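Local structure of carbohydrate binding module family 33 and 10 domain protein (Teredinibacter turnerae, 6RW7) at residues E65-G69 and P79-P83; S109-V115 and D143-G149; T119-F123 and T132-F136. The protein belongs to the copper-dependent AA10 lytic polysaccharide monooxygenases, and this catalytic domain of a longer protein probably cleaves cellulose by oxidation. All blocks are in the same frame, centred on the assembly; numbering follows the deposited sequence.

From the N terminus, the first closure is contact 1, where the long loop between strands 52-54 and 89-90 folds back so that residues 79-83 meet 65-69; it is complete before the others begin. Contact 2 opens at 109-115 and closes when 143-145 of strand 142-145 pairs antiparallel with strand 111-118 at the edge of the mixed sheet and 146-149 carries on beside it. Within that excursion contact 3 makes a smaller closure, 119-123 against 132-136, just beyond strand 111-118. Contacts 1 and 3 touch, Val67 CG1 lying 3.7 Å from Phe136 CE1. Contact 2 sits across the chain's centre from contact 1, their centres about 24 Å apart.

Contact 1. Residues E65-G69 and P79-P83; sequences EHVCG and PYDTP
Neither segment is a strand: 65-69 is irregular loop, turned at Val67-Gly69 so that the NH groups of Cys68 and Gly69 face the Asp81 side, while 79-81 makes a short 3-10 turn before the chain extends at Thr82 and Pro83. The turn is closed by Thr82 N to Pro79 O at 3.2 Å and reinforced by Thr82 OG1 to the same Pro79 O at 2.7 Å. The backbones come nearest at Cys68 and Asp81, CA to CA 5.6 Å. Asp81 (chi1 m) reaches across so that its OD1 accepts the hydrogen bond from Gly69 N at 2.8 Å. A water accepts from Cys68 N (3.0 Å) and donates to Asp81 OD1 (2.7 Å). His66, also m, brings CB to 3.5 Å from Asp81 OD1, and its ND1 hydrogen-bonds Glu130 OE1. Cys68 CB packs 4.3 Å from Tyr80 CB; the Tyr80 ring leads away to Trp45, edge-to-face, and its OH bonds Cys14 O in helix 10-17. A side chain on Gly69 would run into the Asp81 carboxylate. With OD2 taken by Ala78 N, this buried carboxylate binds two parts of the long, mostly irregular LPMO loop between strands 52-54 and 89-90, which the Cys68-Cys198 disulfide fastens covalently to strand 193-202.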
loop_
_atom_site.group_PDB
_atom_site.type_symbol
_atom_site.label_atom_id
_atom_site.label_comp_id
_atom_site.label_asym_id
_atom_site.label_seq_id
_atom_site.Cartn_x
_atom_site.Cartn_y
_atom_site.Cartn_z
ATOM N N GLU A 65 2.709 -12.234 10.229
ATOM C CA GLU A 65 4.186 -12.300 10.132
ATOM C C GLU A 65 4.673 -11.126 9.291
ATOM O O GLU A 65 5.733 -10.535 9.604
ATOM C CB GLU A 65 4.657 -13.590 9.458
ATOM N N HIS A 66 3.925 -10.802 8.240
ATOM C CA HIS A 66 4.348 -9.815 7.221
ATOM C C HIS A 66 3.457 -8.576 7.255
ATOM O O HIS A 66 2.268 -8.644 7.621
ATOM C CB HIS A 66 4.356 -10.442 5.825
ATOM C CG HIS A 66 5.110 -11.727 5.726
ATOM N ND1 HIS A 66 6.489 -11.766 5.566
ATOM C CD2 HIS A 66 4.683 -13.015 5.773
ATOM C CE1 HIS A 66 6.867 -13.042 5.505
ATOM N NE2 HIS A 66 5.776 -13.821 5.622
ATOM N N VAL A 67 4.046 -7.454 6.857
ATOM C CA VAL A 67 3.334 -6.160 6.768
ATOM C C VAL A 67 2.687 -6.016 5.388
ATOM O O VAL A 67 1.467 -6.172 5.276
ATOM C CB VAL A 67 4.309 -5.020 7.095
ATOM C CG1 VAL A 67 3.642 -3.683 6.839
ATOM C CG2 VAL A 67 4.832 -5.150 8.534
ATOM N N CYS A 68 3.462 -5.727 4.353
ATOM C CA CYS A 68 2.904 -5.275 3.052
ATOM C C CYS A 68 2.023 -6.370 2.435
ATOM O O CYS A 68 1.005 -6.012 1.838
ATOM C CB CYS A 68 4.001 -4.830 2.106
ATOM S SG CYS A 68 4.907 -3.423 2.798
ATOM N N GLY A 69 2.416 -7.640 2.562
ATOM C CA GLY A 69 1.650 -8.766 1.996
ATOM C C GLY A 69 0.501 -9.170 2.897
ATOM O O GLY A 69 -0.376 -9.923 2.455
ATOM N N PRO A 79 5.422 -10.729 -3.210
ATOM C CA PRO A 79 6.556 -10.024 -3.813
ATOM C C PRO A 79 6.906 -8.753 -3.021
ATOM O O PRO A 79 8.049 -8.392 -2.872
ATOM C CB PRO A 79 6.020 -9.704 -5.215
ATOM C CG PRO A 79 5.087 -10.860 -5.508
ATOM C CD PRO A 79 4.401 -11.138 -4.195
ATOM N N TYR A 80 5.861 -8.087 -2.504
ATOM C CA TYR A 80 5.938 -6.742 -1.877
ATOM C C TYR A 80 6.489 -6.821 -0.459
ATOM O O TYR A 80 6.758 -5.752 0.108
ATOM C CB TYR A 80 4.576 -6.056 -2.017
ATOM C CG TYR A 80 4.201 -6.007 -3.479
ATOM C CD1 TYR A 80 4.920 -5.210 -4.360
ATOM C CD2 TYR A 80 3.256 -6.872 -4.004
ATOM C CE1 TYR A 80 4.684 -5.234 -5.721
ATOM C CE2 TYR A 80 3.023 -6.918 -5.365
ATOM C CZ TYR A 80 3.733 -6.101 -6.224
ATOM O OH TYR A 80 3.499 -6.154 -7.562
ATOM N N ASP A 81 6.711 -8.021 0.078
ATOM C CA ASP A 81 7.380 -8.221 1.387
ATOM C C ASP A 81 8.891 -8.296 1.207
ATOM O O ASP A 81 9.597 -8.136 2.207
ATOM C CB ASP A 81 6.870 -9.484 2.077
ATOM C CG ASP A 81 5.426 -9.366 2.491
ATOM O OD1 ASP A 81 5.075 -8.313 3.104
ATOM O OD2 ASP A 81 4.669 -10.322 2.219
ATOM N N THR A 82 9.385 -8.558 -0.000
ATOM C CA THR A 82 10.827 -8.788 -0.261
ATOM C C THR A 82 11.661 -7.652 0.340
ATOM O O THR A 82 11.487 -6.494 -0.033
ATOM C CB THR A 82 11.065 -8.914 -1.769
ATOM O OG1 THR A 82 10.190 -9.934 -2.261
ATOM C CG2 THR A 82 12.499 -9.274 -2.081
ATOM N N PRO A 83 12.668 -7.934 1.191
ATOM C CA PRO A 83 13.650 -6.918 1.549
ATOM C C PRO A 83 14.406 -6.438 0.309
ATOM O O PRO A 83 14.902 -7.266 -0.467
ATOM C CB PRO A 83 14.579 -7.628 2.543
ATOM C CG PRO A 83 13.754 -8.766 3.069
ATOM C CD PRO A 83 12.921 -9.211 1.881
HETATM O O HOH W 1 6.391 -6.312 4.288
#

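Contact 2. Residues S109-V115 and D143-G149; sequences SDTEELV and DESIVPG
This is an antiparallel strand pair in the immunoglobulin-like beta sandwich of the LPMO core: strand 111-115 runs beside 143-145 at 168° and 4.7 Å between axes. Glu113-Ser145 and Val115-Asp143 are non-hydrogen-bonded pairs (CA-CA 4.1 and 4.4 Å), flanking the hydrogen-bonded pair Leu114-Glu144 (5.4 Å). On its other side, strand 111-118 carries a classic beta bulge, Glu112 and Glu113 both facing Gly186.

Backbone hydrogen bonds run Leu114 N to Glu144 O (2.9 Å) and Glu144 N to Leu114 O (3.0 Å), then continue past the end of strand 143-145 as Ile146 N to Glu112 O (2.9 Å) and Gly149 N (positive phi) to Thr111 O (3.1 Å). Thr111 OG1 hydrogen-bonds the carbonyl of His107, a copper ligand, and Asp110 salt-bridges Arg187.

Leu114 (chi1 and chi2 m) and the aliphatic part of Glu144 rest on Val157 and Val168 of the other sheet, while Ile146 CD1 comes 4.1 Å from Thr111 CG2. Glu144 OE1 hydrogen-bonds Asn154 ND2; Asn154 and Val157 are sodium ligands.

On the face shared with Val115 and Ser145, the carboxylates of Glu113 and Asp143 lie together. Lys59 salt-bridges both, offsetting the 4.0 Å approach of Glu113 OE1 to Asp143 OD1, and Glu113 OE2 also salt-bridges Arg194. A water donates to both facing oxygens, 2.8 Å from Glu113 OE1 and 2.5 Å from Asp143 OD1.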
loop_
_atom_site.group_PDB
_atom_site.type_symbol
_atom_site.label_atom_id
_atom_site.label_comp_id
_atom_site.label_asym_id
_atom_site.label_seq_id
_atom_site.Cartn_x
_atom_site.Cartn_y
_atom_site.Cartn_z
ATOM N N SER A 109 -19.290 -0.153 -5.071
ATOM C CA SER A 109 -20.656 -0.270 -4.500
ATOM C C SER A 109 -20.653 -0.751 -3.043
ATOM O O SER A 109 -21.648 -0.461 -2.356
ATOM C CB SER A 109 -21.534 -1.146 -5.354
ATOM O OG SER A 109 -21.135 -2.505 -5.239
ATOM N N ASP A 110 -19.631 -1.477 -2.577
ATOM C CA ASP A 110 -19.580 -1.935 -1.169
ATOM C C ASP A 110 -18.215 -1.574 -0.565
ATOM O O ASP A 110 -17.868 -2.154 0.460
ATOM C CB ASP A 110 -19.969 -3.414 -1.040
ATOM C CG ASP A 110 -19.056 -4.341 -1.823
ATOM O OD1 ASP A 110 -18.076 -3.846 -2.447
ATOM O OD2 ASP A 110 -19.337 -5.572 -1.809
ATOM N N THR A 111 -17.507 -0.603 -1.141
ATOM C CA THR A 111 -16.336 -0.011 -0.459
ATOM C C THR A 111 -16.785 0.544 0.895
ATOM O O THR A 111 -17.817 1.252 0.934
ATOM C CB THR A 111 -15.707 1.116 -1.282
ATOM O OG1 THR A 111 -15.007 0.494 -2.363
ATOM C CG2 THR A 111 -14.744 1.949 -0.467
ATOM N N GLU A 112 -16.047 0.267 1.962
ATOM C CA GLU A 112 -16.400 0.776 3.310
ATOM C C GLU A 112 -15.295 1.663 3.889
ATOM O O GLU A 112 -15.645 2.706 4.492
ATOM C CB GLU A 112 -16.682 -0.367 4.273
ATOM C CG GLU A 112 -17.097 0.168 5.621
ATOM C CD GLU A 112 -17.810 -0.833 6.501
ATOM O OE1 GLU A 112 -17.426 -2.017 6.479
ATOM O OE2 GLU A 112 -18.757 -0.407 7.217
ATOM N N GLU A 113 -14.020 1.291 3.796
ATOM C CA GLU A 113 -13.035 2.147 4.488
ATOM C C GLU A 113 -11.674 2.109 3.809
ATOM O O GLU A 113 -11.325 1.159 3.105
ATOM C CB GLU A 113 -12.928 1.787 5.967
ATOM C CG GLU A 113 -12.505 0.353 6.183
ATOM C CD GLU A 113 -12.282 -0.083 7.619
ATOM O OE1 GLU A 113 -12.808 0.574 8.533
ATOM O OE2 GLU A 113 -11.532 -1.049 7.827
ATOM N N LEU A 114 -10.951 3.185 4.042
ATOM C CA LEU A 114 -9.567 3.369 3.567
ATOM C C LEU A 114 -8.756 3.692 4.819
ATOM O O LEU A 114 -9.093 4.663 5.518
ATOM C CB LEU A 114 -9.507 4.535 2.575
ATOM C CG LEU A 114 -10.174 4.400 1.202
ATOM C CD1 LEU A 114 -9.594 3.271 0.402
ATOM C CD2 LEU A 114 -11.695 4.356 1.263
ATOM N N VAL A 115 -7.759 2.879 5.123
ATOM C CA VAL A 115 -6.985 2.966 6.388
ATOM C C VAL A 115 -5.515 3.118 6.030
ATOM O O VAL A 115 -5.063 2.439 5.119
ATOM C CB VAL A 115 -7.241 1.714 7.253
ATOM C CG1 VAL A 115 -6.654 1.854 8.634
ATOM C CG2 VAL A 115 -8.728 1.402 7.357
ATOM N N ASP A 143 -8.071 7.194 8.693
ATOM C CA ASP A 143 -9.041 6.075 8.747
ATOM C C ASP A 143 -10.375 6.697 8.373
ATOM O O ASP A 143 -10.945 7.418 9.205
ATOM C CB ASP A 143 -9.022 5.387 10.112
ATOM C CG ASP A 143 -9.998 4.228 10.231
ATOM O OD1 ASP A 143 -10.702 3.935 9.267
ATOM O OD2 ASP A 143 -10.077 3.682 11.293
ATOM N N GLU A 144 -10.759 6.538 7.114
ATOM C CA GLU A 144 -11.933 7.218 6.547
ATOM C C GLU A 144 -12.897 6.140 6.088
ATOM O O GLU A 144 -12.522 5.348 5.194
ATOM C CB GLU A 144 -11.512 8.166 5.438
ATOM C CG GLU A 144 -10.636 9.294 5.944
ATOM C CD GLU A 144 -11.274 10.279 6.910
ATOM O OE1 GLU A 144 -12.517 10.250 7.106
ATOM O OE2 GLU A 144 -10.511 11.056 7.527
ATOM N N SER A 145 -14.119 6.190 6.603
ATOM C CA SER A 145 -15.172 5.228 6.225
ATOM C C SER A 145 -16.366 5.943 5.589
ATOM O O SER A 145 -16.580 7.164 5.788
ATOM C CB SER A 145 -15.566 4.392 7.406
ATOM O OG SER A 145 -16.221 5.167 8.388
ATOM N N ILE A 146 -17.087 5.189 4.778
ATOM C CA ILE A 146 -18.352 5.615 4.134
ATOM C C ILE A 146 -19.416 4.583 4.482
ATOM O O ILE A 146 -19.092 3.432 4.764
ATOM C CB ILE A 146 -18.212 5.769 2.604
ATOM C CG1 ILE A 146 -17.712 4.487 1.939
ATOM C CG2 ILE A 146 -17.352 6.975 2.258
ATOM C CD1 ILE A 146 -17.811 4.556 0.436
ATOM N N VAL A 147 -20.664 5.016 4.530
ATOM C CA VAL A 147 -21.793 4.076 4.336
ATOM C C VAL A 147 -21.464 3.320 3.053
ATOM O O VAL A 147 -21.146 3.949 2.037
ATOM C CB VAL A 147 -23.119 4.845 4.240
ATOM C CG1 VAL A 147 -24.259 3.931 3.827
ATOM C CG2 VAL A 147 -23.436 5.522 5.566
ATOM N N PRO A 148 -21.458 1.967 3.053
ATOM C CA PRO A 148 -20.872 1.238 1.933
ATOM C C PRO A 148 -21.420 1.680 0.571
ATOM O O PRO A 148 -22.643 1.709 0.344
ATOM C CB PRO A 148 -21.181 -0.223 2.276
ATOM C CG PRO A 148 -21.106 -0.221 3.784
ATOM C CD PRO A 148 -21.808 1.077 4.168
ATOM N N GLY A 149 -20.509 2.090 -0.314
ATOM C CA GLY A 149 -20.811 2.472 -1.700
ATOM C C GLY A 149 -21.330 3.893 -1.841
ATOM O O GLY A 149 -21.497 4.361 -2.975
HETATM O O HOH W 2 -19.651 2.187 7.234
HETATM O O HOH W 3 -13.133 3.218 9.308
#

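Contact 3. Residues T119-F123 and T132-F136; sequences TKPGF and TWADF
Thr132 enters extended, and its N bonds Asp135 OD2 at 2.9 Å, across the start of the 3-10 turn 133-135. Trp133 points its CA-to-CB bond away from 119-123; its indole stacks edge-to-face with Phe182, makes a cation-pi contact with Arg58, and hydrogen-bonds Thr64 OG1 through NE1. The turn is drawn tight by Asp135 N to Thr132 O and Phe136 N to Trp133 O, each 3.0 Å. At Ala134 the partner is Lys120: its chain, extended through chi2 and chi3 (t) and bent at chi4 (p), brings NZ to two carbonyls, Ala134 O (2.9 Å) and Phe136 O (2.8 Å). Asp135 O accepts from Lys120 N at 2.8 Å. The 3-10 turn thus packs against both ends of a type I beta turn, Lys120 and Phe123, and against Thr119 just before it, following strand 111-118 of the sandwich. Asp135 (chi1 m) sets its CG 3.5 Å from Phe123 CE1, at the ring edge, with Arg129 salt-bridging OD2. Phe136 backbone-bridges to Thr119 (CA-CA 4.0 Å). Its CA-to-CB bond points away, but at chi1 m the ring comes back near Thr119, whose CG2 sits over the face 3.8 Å from the centroid, a CH-pi contact; the ring also packs on Val180 and Phe182.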
loop_
_atom_site.group_PDB
_atom_site.type_symbol
_atom_site.label_atom_id
_atom_site.label_comp_id
_atom_site.label_asym_id
_atom_site.label_seq_id
_atom_site.Cartn_x
_atom_site.Cartn_y
_atom_site.Cartn_z
ATOM N N THR A 119 5.254 4.453 9.339
ATOM C CA THR A 119 6.358 4.064 10.228
ATOM C C THR A 119 6.488 5.087 11.368
ATOM O O THR A 119 6.144 6.272 11.214
ATOM C CB THR A 119 7.638 3.836 9.420
ATOM O OG1 THR A 119 7.777 4.888 8.454
ATOM C CG2 THR A 119 7.632 2.485 8.733
ATOM N N LYS A 120 6.969 4.613 12.503
ATOM C CA LYS A 120 7.235 5.444 13.690
ATOM C C LYS A 120 8.238 6.528 13.328
ATOM O O LYS A 120 9.046 6.379 12.414
ATOM C CB LYS A 120 7.770 4.572 14.813
ATOM C CG LYS A 120 6.794 3.558 15.368
ATOM C CD LYS A 120 7.324 2.921 16.630
ATOM C CE LYS A 120 6.229 2.267 17.437
ATOM N NZ LYS A 120 5.978 0.915 16.936
ATOM N N PRO A 121 8.224 7.661 14.052
ATOM C CA PRO A 121 9.097 8.768 13.675
ATOM C C PRO A 121 10.591 8.425 13.699
ATOM O O PRO A 121 11.317 8.976 12.908
ATOM C CB PRO A 121 8.739 9.887 14.655
ATOM C CG PRO A 121 7.981 9.218 15.748
ATOM C CD PRO A 121 7.321 7.986 15.166
ATOM N N GLY A 122 11.008 7.532 14.591
ATOM C CA GLY A 122 12.414 7.111 14.759
ATOM C C GLY A 122 12.788 5.930 13.886
ATOM O O GLY A 122 13.903 5.414 14.013
ATOM N N PHE A 123 11.921 5.507 12.969
ATOM C CA PHE A 123 12.194 4.358 12.069
ATOM C C PHE A 123 13.468 4.583 11.243
ATOM O O PHE A 123 13.646 5.672 10.699
ATOM C CB PHE A 123 11.008 4.194 11.105
ATOM C CG PHE A 123 11.193 3.206 9.975
ATOM C CD1 PHE A 123 11.251 1.841 10.215
ATOM C CD2 PHE A 123 11.291 3.639 8.663
ATOM C CE1 PHE A 123 11.375 0.938 9.167
ATOM C CE2 PHE A 123 11.415 2.731 7.617
ATOM C CZ PHE A 123 11.433 1.380 7.868
ATOM N N THR A 132 8.563 -4.967 10.077
ATOM C CA THR A 132 7.875 -5.592 11.220
ATOM C C THR A 132 6.853 -4.603 11.743
ATOM O O THR A 132 6.981 -3.385 11.458
ATOM C CB THR A 132 8.844 -5.979 12.350
ATOM O OG1 THR A 132 9.260 -4.784 13.017
ATOM C CG2 THR A 132 10.042 -6.744 11.843
ATOM N N TRP A 133 5.903 -5.086 12.532
ATOM C CA TRP A 133 4.883 -4.206 13.140
ATOM C C TRP A 133 5.550 -3.217 14.101
ATOM O O TRP A 133 5.014 -2.108 14.265
ATOM C CB TRP A 133 3.739 -4.996 13.782
ATOM C CG TRP A 133 2.952 -5.677 12.711
ATOM C CD1 TRP A 133 2.826 -7.017 12.518
ATOM C CD2 TRP A 133 2.251 -5.041 11.631
ATOM N NE1 TRP A 133 2.089 -7.261 11.401
ATOM C CE2 TRP A 133 1.726 -6.076 10.830
ATOM C CE3 TRP A 133 2.005 -3.719 11.260
ATOM C CZ2 TRP A 133 0.972 -5.837 9.688
ATOM C CZ3 TRP A 133 1.247 -3.475 10.135
ATOM C CH2 TRP A 133 0.761 -4.523 9.343
ATOM N N ALA A 134 6.685 -3.571 14.696
ATOM C CA ALA A 134 7.406 -2.656 15.608
ATOM C C ALA A 134 7.879 -1.409 14.843
ATOM O O ALA A 134 8.108 -0.392 15.474
ATOM C CB ALA A 134 8.570 -3.385 16.235
ATOM N N ASP A 135 8.000 -1.463 13.514
ATOM C CA ASP A 135 8.410 -0.298 12.695
ATOM C C ASP A 135 7.267 0.713 12.575
ATOM O O ASP A 135 7.556 1.863 12.210
ATOM C CB ASP A 135 8.811 -0.731 11.289
ATOM C CG ASP A 135 10.046 -1.608 11.234
ATOM O OD1 ASP A 135 10.959 -1.369 12.074
ATOM O OD2 ASP A 135 10.119 -2.497 10.328
ATOM N N PHE A 136 6.021 0.305 12.805
ATOM C CA PHE A 136 4.827 1.104 12.465
ATOM C C PHE A 136 4.139 1.631 13.709
ATOM O O PHE A 136 4.187 1.002 14.787
ATOM C CB PHE A 136 3.817 0.284 11.658
ATOM C CG PHE A 136 4.261 0.133 10.231
ATOM C CD1 PHE A 136 5.107 -0.892 9.830
ATOM C CD2 PHE A 136 3.829 1.034 9.278
ATOM C CE1 PHE A 136 5.553 -0.986 8.521
ATOM C CE2 PHE A 136 4.276 0.933 7.972
ATOM C CZ PHE A 136 5.107 -0.088 7.592
#